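Local coordinates for ruler protein (Pseudomonas aeruginosa, PDB 5CUK) that probably senses the length of the growing type III secretion needle, acting as a molecular ruler whose C-terminal substrate-specificity-switch domain is the part described here, at residues 57-62 with 91-96; 16-21 with 82-87; 46-51 with 63-68. All blocks are in the same frame, centred on the assembly; numbering follows the deposited sequence.

Overall arrangement
Three contacts outline a small domain in which helices pack on one face of a four-stranded mixed sheet. Contacts 1 and 3 share strand 59-65, which lies between the other two strands involved, parallel to 93-99 and antiparallel to 46-54; contact 1 takes its first part and contact 3 its end, and their centres lie about 17 Å apart on opposite sides of the chain's centre. Contact 2 joins helices 11-29 and 77-87, its centre about 12 Å from contact 1 and 15 Å from contact 3. Val21 links all three: its CG1 lies 3.8 Å from Ile61 CD1 of contact 1, and its CG2 lies 3.9 Å from Val50 CG1 of contact 3.

Contact 1. Residues 57-62 with 91-96; sequences GQLQIE and QPVQLT
Leu59 and Ile61 give both their backbone N-H groups and their carbonyls to residues 91-96, and the four bonds form the regular ladder of two parallel strands. Leu59 N reaches Pro92 O at 3.0 Å, and Leu59 O receives Gln94 N from a direction tilted 28° out of its carbonyl plane. Ile61 N then bonds to Gln94 O at 2.8 Å, nearly straight (173° at the hydrogen), and Thr96 N returns to Ile61 O. Alpha-carbon C-H groups, among them those of Val93 and Leu95, also lean on the acceptor oxygens.

The tight side of this ladder carries Leu59, Ile61, Val93 and Leu95, all buried. Ile61 CD1 meets Val93 CG1 at 4.1 Å, the two side chains crossing at a slant. Leu95 CD1 comes up against the backbone, 3.7 Å from Ile61 O.

The opposite face, with Gln60, Glu62, Gln94 and Thr96, is looser and partly open to solvent. Here the extended Gln94 chain crosses that of Gln58 obliquely, its NE2 lying 3.4 Å from Gln58 CB and also touching CG; the two amide planes are 75° apart. A water accepts from Gln60 NE2 and gives only a weak bond to Gln94 OE1. Further along, Thr96 OG1 rests 3.3 Å from Glu62 CB.

On the apolar side, Leu59 packs on Ile25 and Ile61 on Val21 of helix 11-29, whereas from helix 77-87 Leu81 meets Val93, and Leu80 and Leu84 meet Leu95. Strand 46-54 borders strand 59-65 along its other edge, where the backbones of Gln60 and Glu62 pair with Leu53 and Gln51.

Contact 2. Residues 16-21 with 82-87; sequences RLLDAV and ERLQRL
Leu18 and Val21 of helix 11-29 meet Leu84 and Leu87 of helix 77-87 in a largely apolar interface. The short helical segments run at 37° to each other, and their axes come no nearer than 10.7 Å, a spacing bridged by the branched ends of leucines.

The leucine-valine packing centres on Leu84 CD2. This methyl touches Leu18 CD2 at 3.6 Å, and it also lies against CB and both methyls of Val21, the nearest being CG1, again at 3.6 Å. The Leu84 side chain crosses that of Val21 at about a right angle but meets Leu18 obliquely. In Leu18, CG is anti to the carbonyl carbon (chi1 -71°); of its two methyls, CD2 touches both Leu84 and Arg83, while CD1 meets Arg83. Leu87 adds a further methyl: its CD1 lies 4.1 Å from Leu18 CD2 and nearer still to the backbone, 3.8 Å from Leu18 O.

Contact with a charged residue is limited to Arg83. Its CB lies 4.0 Å from both Leu18 methyls; the chain bends at chi2 and chi3, and Leu18 CD1 lies over one face of the guanidinium, 4.1 Å from NH2.

Apart from this interface, Arg16 NH1 forms a salt bridge within helix 11-29 to Asp19 OD2, 2.9 Å away, with the carboxylate at the guanidinium edge.

Beyond the two segments, Arg83 reaches Leu14, and Leu87 reaches Gln22 and Ile25, on the same helix 11-29. Beneath that helix lies the sheet: Leu17 and Val21 pack on Val50 of strand 46-54, and Ala20 on Val40 of strand 35-42.

Contact 3. Residues 46-51 with 63-68; sequences GAVEVQ and ISASPG
Glu49 and Ser64 form a hydrogen-bonded antiparallel pair, in which each residue satisfies both the N-H and the carbonyl of the other. Glu49 N reaches Ser64 O at 2.8 Å, tilted 17° from that carbonyl plane, while Ser64 N approaches Glu49 O at 2.9 Å and within its plane. Each acceptor has a CA-H contact as well, Ser64 O from Val48 and Glu49 O from Ile63.

Toward Ser66 the strands part and a water takes over, giving its hydrogen to Ala47 O at 2.8 Å and accepting from Ser66 N. Ser66 is the N-cap of helix 67-75, and its OG is hydrogen-bonded to Ser69 OG. The Glu49 carboxylate, on a chain bent at chi2 (73°), makes a salt bridge with Arg37 of strand 35-42; Ser64 OG has a weak bond from Asn98 ND2.

On the other face the contacts are between apolar side chains. There Val48 reaches Ala65 CB through CG2, at 3.5 Å, and Ile63 CG2 through CG1, at 3.8 Å. Val50 and Ile63, a non-hydrogen-bonded pair, lie side by side and point the same way; Val50 packs on helix 11-29 and Ile63 on helix 67-75.

The arrangement is that of a beta hairpin, strands 46-54 and 59-65, at the middle of the sheet in this FliK-like domain.

Contact 1. Residues 57-62 with 91-96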
loop_
_atom_site.group_PDB
_atom_site.type_symbol
_atom_site.label_atom_id
_atom_site.label_comp_id
_atom_site.label_asym_id
_atom_site.label_seq_id
_atom_site.Cartn_x
_atom_site.Cartn_y
_atom_site.Cartn_z
ATOM N N GLY A 57 9.800 -12.889 -8.138
ATOM C CA GLY A 57 10.923 -12.051 -7.725
ATOM C C GLY A 57 10.570 -10.746 -7.018
ATOM O O GLY A 57 11.456 -9.935 -6.804
ATOM N N GLN A 58 9.301 -10.549 -6.651
ATOM C CA GLN A 58 8.837 -9.254 -6.096
ATOM C C GLN A 58 7.397 -9.237 -5.596
ATOM O O GLN A 58 6.555 -10.019 -6.041
ATOM C CB GLN A 58 8.973 -8.137 -7.138
ATOM C CG GLN A 58 7.853 -8.081 -8.197
ATOM C CD GLN A 58 7.893 -9.254 -9.174
ATOM O OE1 GLN A 58 8.888 -9.479 -9.872
ATOM N NE2 GLN A 58 6.802 -9.998 -9.231
ATOM N N LEU A 59 7.110 -8.324 -4.673
ATOM C CA LEU A 59 5.751 -8.102 -4.248
ATOM C C LEU A 59 5.371 -6.692 -4.608
ATOM O O LEU A 59 5.998 -5.741 -4.138
ATOM C CB LEU A 59 5.583 -8.336 -2.765
ATOM C CG LEU A 59 4.192 -7.896 -2.276
ATOM C CD1 LEU A 59 3.164 -8.994 -2.538
ATOM C CD2 LEU A 59 4.203 -7.495 -0.803
ATOM N N GLN A 60 4.358 -6.572 -5.465
ATOM C CA GLN A 60 3.888 -5.288 -5.979
ATOM C C GLN A 60 2.735 -4.747 -5.168
ATOM O O GLN A 60 1.775 -5.465 -4.908
ATOM C CB GLN A 60 3.459 -5.427 -7.434
ATOM C CG GLN A 60 4.621 -5.521 -8.381
ATOM C CD GLN A 60 4.180 -5.829 -9.782
ATOM O OE1 GLN A 60 3.546 -6.842 -10.026
ATOM N NE2 GLN A 60 4.463 -4.931 -10.703
ATOM N N ILE A 61 2.833 -3.471 -4.781
ATOM C CA ILE A 61 1.794 -2.780 -3.993
ATOM C C ILE A 61 1.442 -1.498 -4.717
ATOM O O ILE A 61 2.316 -0.680 -5.015
ATOM C CB ILE A 61 2.258 -2.465 -2.555
ATOM C CG1 ILE A 61 2.624 -3.760 -1.841
ATOM C CG2 ILE A 61 1.180 -1.667 -1.750
ATOM C CD1 ILE A 61 3.455 -3.577 -0.634
ATOM N N GLU A 62 0.166 -1.349 -5.032
ATOM C CA GLU A 62 -0.344 -0.146 -5.667
ATOM C C GLU A 62 -1.454 0.498 -4.827
ATOM O O GLU A 62 -2.384 -0.174 -4.380
ATOM C CB GLU A 62 -0.848 -0.470 -7.060
ATOM C CG GLU A 62 -1.369 0.715 -7.832
ATOM C CD GLU A 62 -2.078 0.252 -9.078
ATOM O OE1 GLU A 62 -1.449 0.252 -10.158
ATOM O OE2 GLU A 62 -3.267 -0.144 -8.973
ATOM N N GLN A 91 10.702 -10.487 0.122
ATOM C CA GLN A 91 10.967 -10.106 -1.266
ATOM C C GLN A 91 11.090 -8.600 -1.419
ATOM O O GLN A 91 10.563 -7.851 -0.593
ATOM C CB GLN A 91 9.864 -10.567 -2.211
ATOM C CG GLN A 91 9.101 -11.806 -1.843
ATOM C CD GLN A 91 7.993 -12.042 -2.841
ATOM O OE1 GLN A 91 8.236 -12.487 -3.970
ATOM N NE2 GLN A 91 6.772 -11.680 -2.461
ATOM N N PRO A 92 11.772 -8.149 -2.482
ATOM C CA PRO A 92 11.750 -6.728 -2.824
ATOM C C PRO A 92 10.321 -6.239 -3.018
ATOM O O PRO A 92 9.502 -6.926 -3.640
ATOM C CB PRO A 92 12.532 -6.673 -4.139
ATOM C CG PRO A 92 13.479 -7.796 -4.042
ATOM C CD PRO A 92 12.699 -8.897 -3.348
ATOM N N VAL A 93 10.019 -5.064 -2.465
ATOM C CA VAL A 93 8.706 -4.457 -2.625
ATOM C C VAL A 93 8.759 -3.452 -3.779
ATOM O O VAL A 93 9.727 -2.732 -3.924
ATOM C CB VAL A 93 8.233 -3.756 -1.314
ATOM C CG1 VAL A 93 7.305 -2.578 -1.624
ATOM C CG2 VAL A 93 7.565 -4.775 -0.373
ATOM N N GLN A 94 7.730 -3.419 -4.610
ATOM C CA GLN A 94 7.635 -2.412 -5.641
ATOM C C GLN A 94 6.351 -1.636 -5.407
ATOM O O GLN A 94 5.254 -2.200 -5.449
ATOM C CB GLN A 94 7.673 -3.038 -7.023
ATOM C CG GLN A 94 8.865 -4.003 -7.182
ATOM C CD GLN A 94 9.111 -4.457 -8.629
ATOM O OE1 GLN A 94 8.457 -3.978 -9.567
ATOM N NE2 GLN A 94 10.076 -5.362 -8.810
ATOM N N LEU A 95 6.518 -0.345 -5.127
ATOM C CA LEU A 95 5.438 0.560 -4.742
ATOM C C LEU A 95 5.043 1.464 -5.882
ATOM O O LEU A 95 5.883 2.116 -6.471
ATOM C CB LEU A 95 5.860 1.419 -3.547
ATOM C CG LEU A 95 4.843 2.480 -3.136
ATOM C CD1 LEU A 95 3.580 1.818 -2.627
ATOM C CD2 LEU A 95 5.418 3.446 -2.092
ATOM N N THR A 96 3.761 1.489 -6.206
ATOM C CA THR A 96 3.261 2.378 -7.235
ATOM C C THR A 96 1.953 3.083 -6.798
ATOM O O THR A 96 1.250 2.606 -5.889
ATOM C CB THR A 96 3.006 1.617 -8.535
ATOM O OG1 THR A 96 2.085 0.563 -8.268
ATOM C CG2 THR A 96 4.297 1.002 -9.073
HETATM O O HOH W 1 5.408 -2.305 -9.856
#

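Contact 2. Residues 16-21 with 82-87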
loop_
_atom_site.group_PDB
_atom_site.type_symbol
_atom_site.label_atom_id
_atom_site.label_comp_id
_atom_site.label_asym_id
_atom_site.label_seq_id
_atom_site.Cartn_x
_atom_site.Cartn_y
_atom_site.Cartn_z
ATOM N N ARG A 16 -2.838 3.206 9.432
ATOM C CA ARG A 16 -3.979 2.461 8.917
ATOM C C ARG A 16 -3.588 1.821 7.591
ATOM O O ARG A 16 -3.906 0.665 7.324
ATOM C CB ARG A 16 -5.206 3.360 8.769
ATOM C CG ARG A 16 -6.424 2.673 8.117
ATOM C CD ARG A 16 -7.267 1.794 9.073
ATOM N NE ARG A 16 -8.078 0.812 8.324
ATOM C CZ ARG A 16 -7.765 -0.481 8.191
ATOM N NH1 ARG A 16 -6.683 -0.968 8.778
ATOM N NH2 ARG A 16 -8.532 -1.303 7.477
ATOM N N LEU A 17 -2.835 2.568 6.802
ATOM C CA LEU A 17 -2.339 2.095 5.540
ATOM C C LEU A 17 -1.471 0.840 5.696
ATOM O O LEU A 17 -1.665 -0.158 4.978
ATOM C CB LEU A 17 -1.561 3.206 4.851
ATOM C CG LEU A 17 -1.238 3.004 3.390
ATOM C CD1 LEU A 17 -2.377 2.307 2.672
ATOM C CD2 LEU A 17 -0.977 4.328 2.778
ATOM N N LEU A 18 -0.528 0.884 6.638
ATOM C CA LEU A 18 0.381 -0.229 6.867
ATOM C C LEU A 18 -0.401 -1.452 7.295
ATOM O O LEU A 18 -0.202 -2.530 6.761
ATOM C CB LEU A 18 1.446 0.128 7.914
ATOM C CG LEU A 18 2.533 1.143 7.504
ATOM C CD1 LEU A 18 3.606 1.258 8.573
ATOM C CD2 LEU A 18 3.220 0.734 6.183
ATOM N N ASP A 19 -1.284 -1.286 8.271
ATOM C CA ASP A 19 -2.177 -2.352 8.674
ATOM C C ASP A 19 -2.985 -2.935 7.476
ATOM O O ASP A 19 -3.055 -4.152 7.295
ATOM C CB ASP A 19 -3.103 -1.836 9.765
ATOM C CG ASP A 19 -3.951 -2.929 10.380
ATOM O OD1 ASP A 19 -3.429 -4.018 10.712
ATOM O OD2 ASP A 19 -5.160 -2.687 10.544
ATOM N N ALA A 20 -3.561 -2.073 6.641
ATOM C CA ALA A 20 -4.322 -2.544 5.471
ATOM C C ALA A 20 -3.463 -3.376 4.491
ATOM O O ALA A 20 -3.847 -4.474 4.110
ATOM C CB ALA A 20 -4.947 -1.358 4.747
ATOM N N VAL A 21 -2.313 -2.829 4.101
ATOM C CA VAL A 21 -1.392 -3.502 3.208
ATOM C C VAL A 21 -1.051 -4.858 3.786
ATOM O O VAL A 21 -0.961 -5.854 3.068
ATOM C CB VAL A 21 -0.106 -2.674 2.979
ATOM C CG1 VAL A 21 0.892 -3.466 2.233
ATOM C CG2 VAL A 21 -0.426 -1.404 2.192
ATOM N N GLU A 82 9.746 2.347 2.398
ATOM C CA GLU A 82 10.698 1.864 3.363
ATOM C C GLU A 82 10.033 1.117 4.495
ATOM O O GLU A 82 10.564 0.123 4.974
ATOM C CB GLU A 82 11.501 3.037 3.887
ATOM C CG GLU A 82 12.143 2.820 5.229
ATOM C CD GLU A 82 12.919 4.052 5.660
ATOM O OE1 GLU A 82 12.612 5.159 5.149
ATOM O OE2 GLU A 82 13.834 3.899 6.504
ATOM N N ARG A 83 8.865 1.587 4.911
ATOM C CA ARG A 83 8.086 0.898 5.928
ATOM C C ARG A 83 7.364 -0.322 5.377
ATOM O O ARG A 83 7.111 -1.276 6.090
ATOM C CB ARG A 83 7.044 1.845 6.527
ATOM C CG ARG A 83 7.646 3.138 7.080
ATOM C CD ARG A 83 8.505 2.789 8.293
ATOM N NE ARG A 83 7.738 2.065 9.316
ATOM C CZ ARG A 83 7.248 2.655 10.405
ATOM N NH1 ARG A 83 7.479 3.953 10.587
ATOM N NH2 ARG A 83 6.556 1.956 11.314
ATOM N N LEU A 84 6.946 -0.254 4.131
ATOM C CA LEU A 84 6.292 -1.401 3.543
ATOM C C LEU A 84 7.360 -2.504 3.379
ATOM O O LEU A 84 7.104 -3.637 3.726
ATOM C CB LEU A 84 5.633 -1.035 2.225
ATOM C CG LEU A 84 4.449 -0.080 2.399
ATOM C CD1 LEU A 84 4.077 0.532 1.077
ATOM C CD2 LEU A 84 3.296 -0.845 2.993
ATOM N N GLN A 85 8.563 -2.147 2.924
ATOM C CA GLN A 85 9.626 -3.142 2.722
ATOM C C GLN A 85 9.934 -3.874 4.012
ATOM O O GLN A 85 10.127 -5.095 4.008
ATOM C CB GLN A 85 10.906 -2.505 2.182
ATOM C CG GLN A 85 11.995 -3.542 1.829
ATOM C CD GLN A 85 11.518 -4.544 0.791
ATOM O OE1 GLN A 85 11.569 -4.281 -0.402
ATOM N NE2 GLN A 85 11.025 -5.674 1.246
ATOM N N ARG A 86 9.924 -3.140 5.126
ATOM C CA ARG A 86 10.290 -3.735 6.420
ATOM C C ARG A 86 9.180 -4.633 6.923
ATOM O O ARG A 86 9.406 -5.561 7.694
ATOM C CB ARG A 86 10.596 -2.656 7.452
ATOM C CG ARG A 86 11.656 -1.639 7.014
ATOM C CD ARG A 86 12.071 -0.758 8.190
ATOM N NE ARG A 86 12.784 0.456 7.799
ATOM C CZ ARG A 86 12.699 1.598 8.489
ATOM N NH1 ARG A 86 11.930 1.673 9.581
ATOM N NH2 ARG A 86 13.393 2.658 8.106
ATOM N N LEU A 87 7.983 -4.343 6.439
ATOM C CA LEU A 87 6.777 -5.124 6.676
ATOM C C LEU A 87 6.818 -6.516 5.992
ATOM O O LEU A 87 6.208 -7.493 6.462
ATOM C CB LEU A 87 5.599 -4.273 6.171
ATOM C CG LEU A 87 4.125 -4.372 6.535
ATOM C CD1 LEU A 87 3.391 -3.350 5.720
ATOM C CD2 LEU A 87 3.597 -5.762 6.215
#

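Contact 3. Residues 46-51 with 63-68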
loop_
_atom_site.group_PDB
_atom_site.type_symbol
_atom_site.label_atom_id
_atom_site.label_comp_id
_atom_site.label_asym_id
_atom_site.label_seq_id
_atom_site.Cartn_x
_atom_site.Cartn_y
_atom_site.Cartn_z
ATOM N N GLY A 46 -8.842 10.069 3.089
ATOM C CA GLY A 46 -10.060 9.646 2.411
ATOM C C GLY A 46 -10.075 8.189 1.983
ATOM O O GLY A 46 -9.346 7.355 2.533
ATOM N N ALA A 47 -10.917 7.866 1.008
ATOM C CA ALA A 47 -10.985 6.495 0.508
ATOM C C ALA A 47 -9.863 6.192 -0.473
ATOM O O ALA A 47 -9.637 6.899 -1.453
ATOM C CB ALA A 47 -12.322 6.216 -0.138
ATOM N N VAL A 48 -9.194 5.092 -0.189
ATOM C CA VAL A 48 -8.003 4.663 -0.865
ATOM C C VAL A 48 -8.196 3.151 -1.248
ATOM O O VAL A 48 -8.794 2.385 -0.491
ATOM C CB VAL A 48 -6.823 4.918 0.084
ATOM C CG1 VAL A 48 -5.945 3.738 0.252
ATOM C CG2 VAL A 48 -6.059 6.129 -0.322
ATOM N N GLU A 49 -7.746 2.740 -2.430
ATOM C CA GLU A 49 -7.749 1.329 -2.792
ATOM C C GLU A 49 -6.357 0.755 -2.647
ATOM O O GLU A 49 -5.403 1.330 -3.165
ATOM C CB GLU A 49 -8.242 1.134 -4.229
ATOM C CG GLU A 49 -8.523 -0.323 -4.579
ATOM C CD GLU A 49 -9.807 -0.862 -3.906
ATOM O OE1 GLU A 49 -10.638 -0.050 -3.413
ATOM O OE2 GLU A 49 -9.961 -2.099 -3.871
ATOM N N VAL A 50 -6.229 -0.374 -1.947
ATOM C CA VAL A 50 -4.956 -1.069 -1.857
ATOM C C VAL A 50 -4.982 -2.323 -2.721
ATOM O O VAL A 50 -5.857 -3.124 -2.588
ATOM C CB VAL A 50 -4.635 -1.469 -0.420
ATOM C CG1 VAL A 50 -3.307 -2.196 -0.362
ATOM C CG2 VAL A 50 -4.594 -0.245 0.454
ATOM N N GLN A 51 -4.027 -2.479 -3.623
ATOM C CA GLN A 51 -3.909 -3.705 -4.413
ATOM C C GLN A 51 -2.513 -4.269 -4.236
ATOM O O GLN A 51 -1.538 -3.514 -4.271
ATOM C CB GLN A 51 -4.196 -3.435 -5.907
ATOM C CG GLN A 51 -3.959 -4.648 -6.837
ATOM C CD GLN A 51 -5.165 -5.581 -6.874
ATOM O OE1 GLN A 51 -6.266 -5.172 -7.231
ATOM N NE2 GLN A 51 -4.964 -6.826 -6.470
ATOM N N ILE A 63 -1.299 1.797 -4.567
ATOM C CA ILE A 63 -2.284 2.566 -3.837
ATOM C C ILE A 63 -2.970 3.522 -4.804
ATOM O O ILE A 63 -2.313 4.249 -5.545
ATOM C CB ILE A 63 -1.674 3.401 -2.688
ATOM C CG1 ILE A 63 -0.616 2.608 -1.911
ATOM C CG2 ILE A 63 -2.768 3.917 -1.806
ATOM C CD1 ILE A 63 -1.132 1.297 -1.326
ATOM N N SER A 64 -4.293 3.501 -4.782
ATOM C CA SER A 64 -5.099 4.335 -5.641
ATOM C C SER A 64 -5.848 5.287 -4.733
ATOM O O SER A 64 -6.407 4.873 -3.703
ATOM C CB SER A 64 -6.058 3.498 -6.487
ATOM O OG SER A 64 -5.330 2.531 -7.218
ATOM N N ALA A 65 -5.835 6.567 -5.107
ATOM C CA ALA A 65 -6.394 7.611 -4.259
ATOM C C ALA A 65 -6.844 8.839 -5.051
ATOM O O ALA A 65 -6.532 8.984 -6.224
ATOM C CB ALA A 65 -5.367 8.027 -3.216
ATOM N N SER A 66 -7.531 9.747 -4.366
ATOM C CA SER A 66 -7.901 11.034 -4.940
ATOM C C SER A 66 -6.628 11.797 -5.327
ATOM O O SER A 66 -5.507 11.435 -4.891
ATOM C CB SER A 66 -8.757 11.826 -3.955
ATOM O OG SER A 66 -7.946 12.371 -2.937
ATOM N N PRO A 67 -6.783 12.841 -6.171
ATOM C CA PRO A 67 -5.602 13.532 -6.713
ATOM C C PRO A 67 -4.728 14.170 -5.626
ATOM O O PRO A 67 -3.491 14.056 -5.660
ATOM C CB PRO A 67 -6.217 14.603 -7.622
ATOM C CG PRO A 67 -7.597 14.059 -7.986
ATOM C CD PRO A 67 -8.046 13.375 -6.738
ATOM N N GLY A 68 -5.375 14.808 -4.658
ATOM C CA GLY A 68 -4.676 15.424 -3.554
ATOM C C GLY A 68 -4.091 14.446 -2.552
ATOM O O GLY A 68 -2.972 14.638 -2.081
HETATM O O HOH W 2 -8.457 9.413 -1.941
#